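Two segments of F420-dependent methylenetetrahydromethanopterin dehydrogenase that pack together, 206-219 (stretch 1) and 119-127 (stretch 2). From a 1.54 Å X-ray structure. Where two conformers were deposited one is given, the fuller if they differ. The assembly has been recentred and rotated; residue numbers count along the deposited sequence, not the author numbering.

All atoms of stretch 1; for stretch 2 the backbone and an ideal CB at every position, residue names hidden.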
ATOM      1  N   ALA A 206       2.658 -11.869 -12.543  1.00 12.30           N
ATOM      2  CA  ALA A 206       3.590 -10.848 -12.940  1.00 11.44           C
ATOM      3  C   ALA A 206       4.234 -11.099 -14.315  1.00 11.46           C
ATOM      4  O   ALA A 206       4.416 -10.174 -15.078  1.00 13.34           O
ATOM      5  CB  ALA A 206       4.713 -10.699 -11.841  1.00 14.20           C
ATOM      6  N   LEU A 207       4.600 -12.337 -14.616  1.00 12.24           N
ATOM      7  CA  LEU A 207       5.258 -12.648 -15.867  1.00 11.56           C
ATOM      8  C   LEU A 207       4.245 -12.564 -17.002  1.00 12.33           C
ATOM      9  O   LEU A 207       4.633 -12.182 -18.105  1.00 16.72           O
ATOM     10  CB  LEU A 207       5.875 -14.057 -15.870  1.00 16.33           C
ATOM     11  CG  LEU A 207       7.044 -14.246 -14.901  1.00 14.58           C
ATOM     12  CD1 LEU A 207       7.729 -15.588 -15.227  1.00 16.94           C
ATOM     13  CD2 LEU A 207       8.095 -13.120 -15.109  1.00 14.87           C
ATOM     14  N   GLU A 208       2.987 -12.892 -16.724  1.00 12.70           N
ATOM     15  CA  GLU A 208       1.981 -12.806 -17.784  1.00 16.20           C
ATOM     16  C   GLU A 208       1.812 -11.338 -18.132  1.00 17.85           C
ATOM     17  O   GLU A 208       1.806 -10.963 -19.323  1.00 16.27           O
ATOM     18  CB  GLU A 208       0.647 -13.416 -17.336  1.00 14.16           C
ATOM     19  CG  GLU A 208      -0.414 -13.285 -18.443  1.00 16.70           C
ATOM     20  CD  GLU A 208      -0.162 -14.222 -19.599  1.00 19.53           C
ATOM     21  OE1 GLU A 208      -0.721 -13.941 -20.696  1.00 24.78           O
ATOM     22  OE2 GLU A 208       0.598 -15.211 -19.438  1.00 19.83           O
ATOM     23  N   ILE A 209       1.686 -10.467 -17.123  1.00 13.65           N
ATOM     24  CA  ILE A 209       1.516  -9.046 -17.408  1.00 14.36           C
ATOM     25  C   ILE A 209       2.741  -8.484 -18.142  1.00 15.54           C
ATOM     26  O   ILE A 209       2.616  -7.700 -19.077  1.00 14.60           O
ATOM     27  CB  ILE A 209       1.251  -8.254 -16.090  1.00 14.47           C
ATOM     28  CG1 ILE A 209      -0.087  -8.690 -15.499  1.00 12.64           C
ATOM     29  CG2 ILE A 209       1.381  -6.728 -16.344  1.00 12.40           C
ATOM     30  CD1 ILE A 209      -0.409  -8.081 -14.124  1.00 17.13           C
ATOM     31  N   ALA A 210       3.942  -8.846 -17.699  1.00 13.08           N
ATOM     32  CA  ALA A 210       5.156  -8.408 -18.347  1.00 12.94           C
ATOM     33  C   ALA A 210       5.178  -8.855 -19.809  1.00 15.18           C
ATOM     34  O   ALA A 210       5.543  -8.078 -20.664  1.00 15.19           O
ATOM     35  CB  ALA A 210       6.402  -8.961 -17.574  1.00 14.75           C
ATOM     36  N   GLU A 211       4.810 -10.110 -20.085  1.00 15.70           N
ATOM     37  CA  GLU A 211       4.806 -10.554 -21.479  1.00 17.66           C
ATOM     38  C   GLU A 211       3.802  -9.711 -22.282  1.00 16.94           C
ATOM     39  O   GLU A 211       4.091  -9.301 -23.429  1.00 18.53           O
ATOM     40  CB  GLU A 211       4.451 -12.048 -21.552  1.00 17.96           C
ATOM     41  CG  GLU A 211       4.444 -12.572 -22.993  1.00 24.56           C
ATOM     42  CD  GLU A 211       4.172 -14.061 -23.080  1.00 28.19           C
ATOM     43  OE1 GLU A 211       3.884 -14.554 -24.200  1.00 31.53           O
ATOM     44  OE2 GLU A 211       4.251 -14.731 -22.040  1.00 25.33           O
ATOM     45  N   ASN A 212       2.656  -9.402 -21.676  1.00 15.72           N
ATOM     46  CA  ASN A 212       1.614  -8.605 -22.371  1.00 16.94           C
ATOM     47  C   ASN A 212       2.005  -7.156 -22.645  1.00 18.34           C
ATOM     48  O   ASN A 212       1.472  -6.500 -23.543  1.00 18.66           O
ATOM     49  CB  ASN A 212       0.295  -8.635 -21.597  1.00 17.53           C
ATOM     50  CG  ASN A 212      -0.294 -10.065 -21.449  1.00 24.81           C
ATOM     51  OD1 ASN A 212      -0.052 -10.955 -22.271  1.00 30.83           O
ATOM     52  ND2 ASN A 212      -1.071 -10.259 -20.405  1.00 26.36           N
ATOM     53  N   VAL A 213       2.947  -6.612 -21.869  1.00 15.59           N
ATOM     54  CA  VAL A 213       3.405  -5.251 -22.080  1.00 14.08           C
ATOM     55  C   VAL A 213       4.003  -5.092 -23.479  1.00 15.40           C
ATOM     56  O   VAL A 213       3.839  -4.043 -24.109  1.00 17.99           O
ATOM     57  CB  VAL A 213       4.489  -4.911 -21.004  1.00 17.46           C
ATOM     58  CG1 VAL A 213       5.312  -3.701 -21.407  1.00 17.96           C
ATOM     59  CG2 VAL A 213       3.774  -4.641 -19.696  1.00 17.18           C
ATOM     60  N   ALA A 214       4.677  -6.124 -23.971  1.00 17.55           N
ATOM     61  CA  ALA A 214       5.308  -6.011 -25.283  1.00 19.13           C
ATOM     62  C   ALA A 214       4.322  -5.678 -26.389  1.00 21.17           C
ATOM     63  O   ALA A 214       4.619  -4.847 -27.260  1.00 21.55           O
ATOM     64  CB  ALA A 214       6.058  -7.279 -25.611  1.00 20.33           C
ATOM     65  N   ASP A 215       3.157  -6.311 -26.364  1.00 23.04           N
ATOM     66  CA  ASP A 215       2.173  -6.041 -27.411  1.00 26.41           C
ATOM     67  C   ASP A 215       1.703  -4.603 -27.362  1.00 25.26           C
ATOM     68  O   ASP A 215       1.429  -3.995 -28.409  1.00 23.78           O
ATOM     69  CB  ASP A 215       0.972  -6.978 -27.291  1.00 28.27           C
ATOM     70  CG  ASP A 215       1.304  -8.416 -27.673  1.00 38.25           C
ATOM     71  OD1 ASP A 215       0.365  -9.240 -27.726  1.00 43.43           O
ATOM     72  OD2 ASP A 215       2.493  -8.728 -27.922  1.00 44.46           O
ATOM     73  N   VAL A 216       1.602  -4.038 -26.156  1.00 17.58           N
ATOM     74  CA  VAL A 216       1.161  -2.651 -26.019  1.00 17.03           C
ATOM     75  C   VAL A 216       2.231  -1.688 -26.532  1.00 18.90           C
ATOM     76  O   VAL A 216       1.937  -0.718 -27.239  1.00 18.09           O
ATOM     77  CB  VAL A 216       0.764  -2.299 -24.529  1.00 16.89           C
ATOM     78  CG1 VAL A 216       0.356  -0.797 -24.421  1.00 17.61           C
ATOM     79  CG2 VAL A 216      -0.352  -3.255 -24.082  1.00 16.79           C
ATOM     80  N   SER A 217       3.483  -1.921 -26.145  1.00 18.20           N
ATOM     81  CA  SER A 217       4.580  -1.111 -26.614  1.00 18.70           C
ATOM     82  C   SER A 217       4.683  -1.163 -28.152  1.00 19.33           C
ATOM     83  O   SER A 217       4.901  -0.142 -28.786  1.00 20.82           O
ATOM     84  CB  SER A 217       5.895  -1.603 -26.000  1.00 23.60           C
ATOM     85  OG  SER A 217       5.879  -1.345 -24.591  1.00 20.98           O
ATOM     86  N   VAL A 218       4.537  -2.360 -28.704  1.00 21.66           N
ATOM     87  CA  VAL A 218       4.628  -2.542 -30.162  1.00 22.01           C
ATOM     88  C   VAL A 218       3.490  -1.756 -30.816  1.00 24.25           C
ATOM     89  O   VAL A 218       3.713  -1.065 -31.813  1.00 26.17           O
ATOM     90  CB  VAL A 218       4.571  -4.046 -30.538  1.00 22.61           C
ATOM     91  CG1 VAL A 218       4.323  -4.216 -32.063  1.00 26.72           C
ATOM     92  CG2 VAL A 218       5.887  -4.726 -30.161  1.00 21.89           C
ATOM     93  N   GLU A 219       2.282  -1.823 -30.253  1.00 20.35           N
ATOM     94  CA  GLU A 219       1.175  -1.066 -30.846  1.00 23.55           C
ATOM     95  C   GLU A 219       1.459   0.438 -30.821  1.00 26.22           C
ATOM     96  O   GLU A 219       1.235   1.157 -31.796  1.00 23.47           O
ATOM     97  CB  GLU A 219      -0.133  -1.337 -30.111  1.00 26.33           C
ATOM     98  CG  GLU A 219      -1.311  -0.501 -30.628  1.00 28.71           C
ATOM     99  CD  GLU A 219      -2.554  -0.657 -29.770  1.00 30.50           C
ATOM    100  OE1 GLU A 219      -2.729  -1.736 -29.202  1.00 30.11           O
ATOM    101  OE2 GLU A 219      -3.354   0.293 -29.679  1.00 37.95           O
ATOM    102  N   UNK A 119      13.529 -14.826 -23.509  1.00 15.64           N
ATOM    103  CA  UNK A 119      12.746 -14.477 -22.344  1.00 15.47           C
ATOM    104  C   UNK A 119      11.527 -13.674 -22.779  1.00 15.01           C
ATOM    105  O   UNK A 119      11.620 -12.460 -23.057  1.00 15.97           O
ATOM    106  CB  UNK A 119      13.588 -13.692 -21.336  1.00 15.47           C
ATOM    107  N   UNK A 120      10.371 -14.339 -22.834  1.00 15.42           N
ATOM    108  CA  UNK A 120       9.171 -13.642 -23.307  1.00 18.12           C
ATOM    109  C   UNK A 120       8.738 -12.462 -22.433  1.00 15.34           C
ATOM    110  O   UNK A 120       8.276 -11.449 -22.922  1.00 18.24           O
ATOM    111  CB  UNK A 120       8.015 -14.639 -23.401  1.00 18.12           C
ATOM    112  N   UNK A 121       8.909 -12.572 -21.107  1.00 15.59           N
ATOM    113  CA  UNK A 121       8.490 -11.402 -20.320  1.00 16.52           C
ATOM    114  C   UNK A 121       9.451 -10.186 -20.374  1.00 14.96           C
ATOM    115  O   UNK A 121       9.142  -9.137 -19.777  1.00 17.27           O
ATOM    116  CB  UNK A 121       8.323 -11.831 -18.861  1.00 16.52           C
ATOM    117  N   UNK A 122      10.579 -10.316 -21.077  1.00 15.67           N
ATOM    118  CA  UNK A 122      11.561  -9.214 -21.187  1.00 16.15           C
ATOM    119  C   UNK A 122      11.042  -8.330 -22.298  1.00 16.10           C
ATOM    120  O   UNK A 122      11.569  -8.314 -23.419  1.00 20.40           O
ATOM    121  CB  UNK A 122      12.980  -9.709 -21.473  1.00 16.15           C
ATOM    122  N   UNK A 123      10.028  -7.559 -21.946  1.00 17.33           N
ATOM    123  CA  UNK A 123       9.281  -6.752 -22.908  1.00 15.16           C
ATOM    124  C   UNK A 123       9.855  -5.434 -23.383  1.00 17.35           C
ATOM    125  O   UNK A 123      10.442  -4.685 -22.623  1.00 17.25           O
ATOM    126  CB  UNK A 123       7.910  -6.451 -22.300  1.00 15.16           C
ATOM    127  N   UNK A 124       9.706  -5.151 -24.672  0.60 17.36           N
ATOM    128  CA  UNK A 124      10.183  -3.881 -25.218  0.60 19.03           C
ATOM    129  C   UNK A 124       9.431  -2.738 -24.524  0.60 18.57           C
ATOM    130  O   UNK A 124       8.227  -2.825 -24.263  0.60 19.45           O
ATOM    131  CB  UNK A 124       9.989  -3.826 -26.735  0.60 19.03           C
ATOM    132  N   UNK A 125      10.145  -1.663 -24.223  1.00 19.89           N
ATOM    133  CA  UNK A 125       9.542  -0.532 -23.549  1.00 19.42           C
ATOM    134  C   UNK A 125       8.798   0.427 -24.498  1.00 18.41           C
ATOM    135  O   UNK A 125       8.839   0.239 -25.733  1.00 20.15           O
ATOM    136  CB  UNK A 125      10.627   0.234 -22.790  1.00 19.42           C
ATOM    137  N   UNK A 126       8.128   1.430 -23.921  1.00 19.19           N
ATOM    138  CA  UNK A 126       7.321   2.377 -24.719  1.00 19.06           C
ATOM    139  C   UNK A 126       8.191   3.464 -25.310  1.00 18.37           C
ATOM    140  O   UNK A 126       8.103   4.639 -24.922  1.00 21.19           O
ATOM    141  CB  UNK A 126       6.218   3.007 -23.866  1.00 19.06           C
ATOM    142  N   UNK A 127       8.973   3.070 -26.310  1.00 18.24           N
ATOM    143  CA  UNK A 127       9.974   3.926 -26.909  1.00 18.60           C
ATOM    144  C   UNK A 127       9.542   5.015 -27.894  1.00 23.39           C
ATOM    145  O   UNK A 127       9.978   5.017 -29.049  1.00 26.29           O
ATOM    146  CB  UNK A 127      10.974   3.020 -27.630  1.00 18.60           C
TER

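Stretch 1 is one helix, and the segment 119-127, without regular structure beyond a type I turn at its start, runs along the face that carries Leu207, Ala210, Val213, Ala214 and Ser217.

Position 119 opens the turn with phi/psi of -104/101, and its ideal CB has nothing of the helix within 5.5 Å. The helix therefore sets no preference; the residue is Val119, whose O accepts the turn hydrogen bond from the N of position 122 (3.1 Å).

At 120 CA-to-CB points toward the helix, and the ideal CB lies 3.9 Å from Glu211 CD. That carboxylate, on a fully extended side chain, invites a basic residue, though a polar donor could also serve. The residue is Lys120. Its NZ forms a salt bridge with Glu211 OE1 at 3.6 Å, and water 1 joins the two groups, accepting from Lys120 NZ (3.0 Å) and donating to Glu211 OE1 (2.7 Å). Water 2 links the backbones, donating to Lys120 O (3.2 Å) and Glu211 O (3.0 Å).

Position 121 is the third residue of the turn. Its ideal CB is 3.7 Å from Ala210 CB and 3.8 Å from Leu207 O, so a compact apolar side chain would suit; alanine or proline would be reasonable, since phi of -76° allows the ring. Pro121 is found. Its CB packs on Ala210 CB (3.8 Å) and its CG on Leu207 CD2 (3.9 Å), so that the ring touches both the small alanine and the leucine.

At 122 CA-to-CB points away from the helix, which leaves the choice open. Asp122 is deposited, and its carboxylate is hydrogen-bonded elsewhere in the structure.

At 123 CA-to-CB points toward the helix, with the ideal CB only 3.3 Å from Ala210 O and 3.7 Å from Ala214 N. With the helix backbone this near, a small side chain fits most easily: alanine, or glycine at the cost of the apolar contact. Ala123 makes that contact, its CB lying 3.9 Å from both Val213 CG1 and Ala214 CB.

At 124 CA-to-CB points sideways, and the ideal CB is 4.7 Å from Ser217 CB. This leaves room for an apolar side chain of medium or greater length; leucine could suit, and an unbranched chain such as methionine could extend further, towards Val218. It is Met124, present as selenomethionine. Its end comes nearer the helix than its start, with CE 4.0 Å from Ser217 CB and 4.4 Å from Val218 CG2. The backbone contributes independently of residue type: Ser217 OG donates a hydrogen bond to Met124 O (2.8 Å), tying the segment to the helix.

Position 125 points away and tolerates many residues; Leu125 has little contact with the helix.

At 126 the ideal CB would sit 4.4 Å from Ser217 OG, so a small residue could be accommodated. Gly126 is deposited, and its N approaches Ser217 OG to 3.6 Å.

Position 127 has no helix atom within 5.5 Å of its ideal CB; the residue is Ala127.

Stretch 2, residues 119-127: VKPDAMLGA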
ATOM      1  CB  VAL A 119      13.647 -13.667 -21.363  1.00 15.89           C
ATOM      2  CG1 VAL A 119      12.904 -13.363 -20.069  1.00 15.82           C
ATOM      3  CG2 VAL A 119      14.891 -14.503 -21.056  1.00 16.64           C
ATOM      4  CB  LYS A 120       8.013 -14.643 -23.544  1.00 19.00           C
ATOM      5  CG  LYS A 120       8.428 -15.736 -24.511  1.00 24.07           C
ATOM      6  CD  LYS A 120       7.282 -16.689 -24.909  1.00 24.37           C
ATOM      7  CE  LYS A 120       6.413 -16.037 -25.966  1.00 28.08           C
ATOM      8  NZ  LYS A 120       5.317 -16.950 -26.417  1.00 29.44           N
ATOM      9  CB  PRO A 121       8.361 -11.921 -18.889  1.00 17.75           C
ATOM     10  CG  PRO A 121       8.896 -13.333 -18.898  1.00 23.23           C
ATOM     11  CD  PRO A 121       8.953 -13.812 -20.313  1.00 15.97           C
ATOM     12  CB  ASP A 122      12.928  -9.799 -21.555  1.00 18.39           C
ATOM     13  CG  ASP A 122      14.078  -8.948 -21.090  1.00 19.56           C
ATOM     14  OD1 ASP A 122      13.930  -7.704 -21.124  1.00 20.03           O
ATOM     15  OD2 ASP A 122      15.144  -9.516 -20.722  1.00 17.61           O
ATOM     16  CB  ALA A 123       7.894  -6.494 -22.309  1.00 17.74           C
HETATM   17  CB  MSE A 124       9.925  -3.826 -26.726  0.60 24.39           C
HETATM   18  CG  MSE A 124      10.500  -2.597 -27.405  0.60 12.21           C
HETATM   19 SE   MSE A 124       9.922  -2.519 -29.257  0.60 26.19          SE
HETATM   20  CE  MSE A 124       8.418  -1.330 -29.048  0.60 21.64           C
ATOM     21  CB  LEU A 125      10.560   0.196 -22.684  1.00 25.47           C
ATOM     22  CG  LEU A 125      11.939   0.562 -23.188  1.00 28.77           C
ATOM     23  CD1 LEU A 125      11.869   1.436 -24.411  1.00 32.36           C
ATOM     24  CD2 LEU A 125      12.672   1.258 -22.035  1.00 26.79           C
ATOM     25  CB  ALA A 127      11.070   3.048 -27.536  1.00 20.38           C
TER
HETATM   26  O   HOH W   1       3.848 -17.254 -23.869  1.00 32.56           O
HETATM   27  O   HOH W   2       6.088 -10.729 -25.087  1.00 33.01           O
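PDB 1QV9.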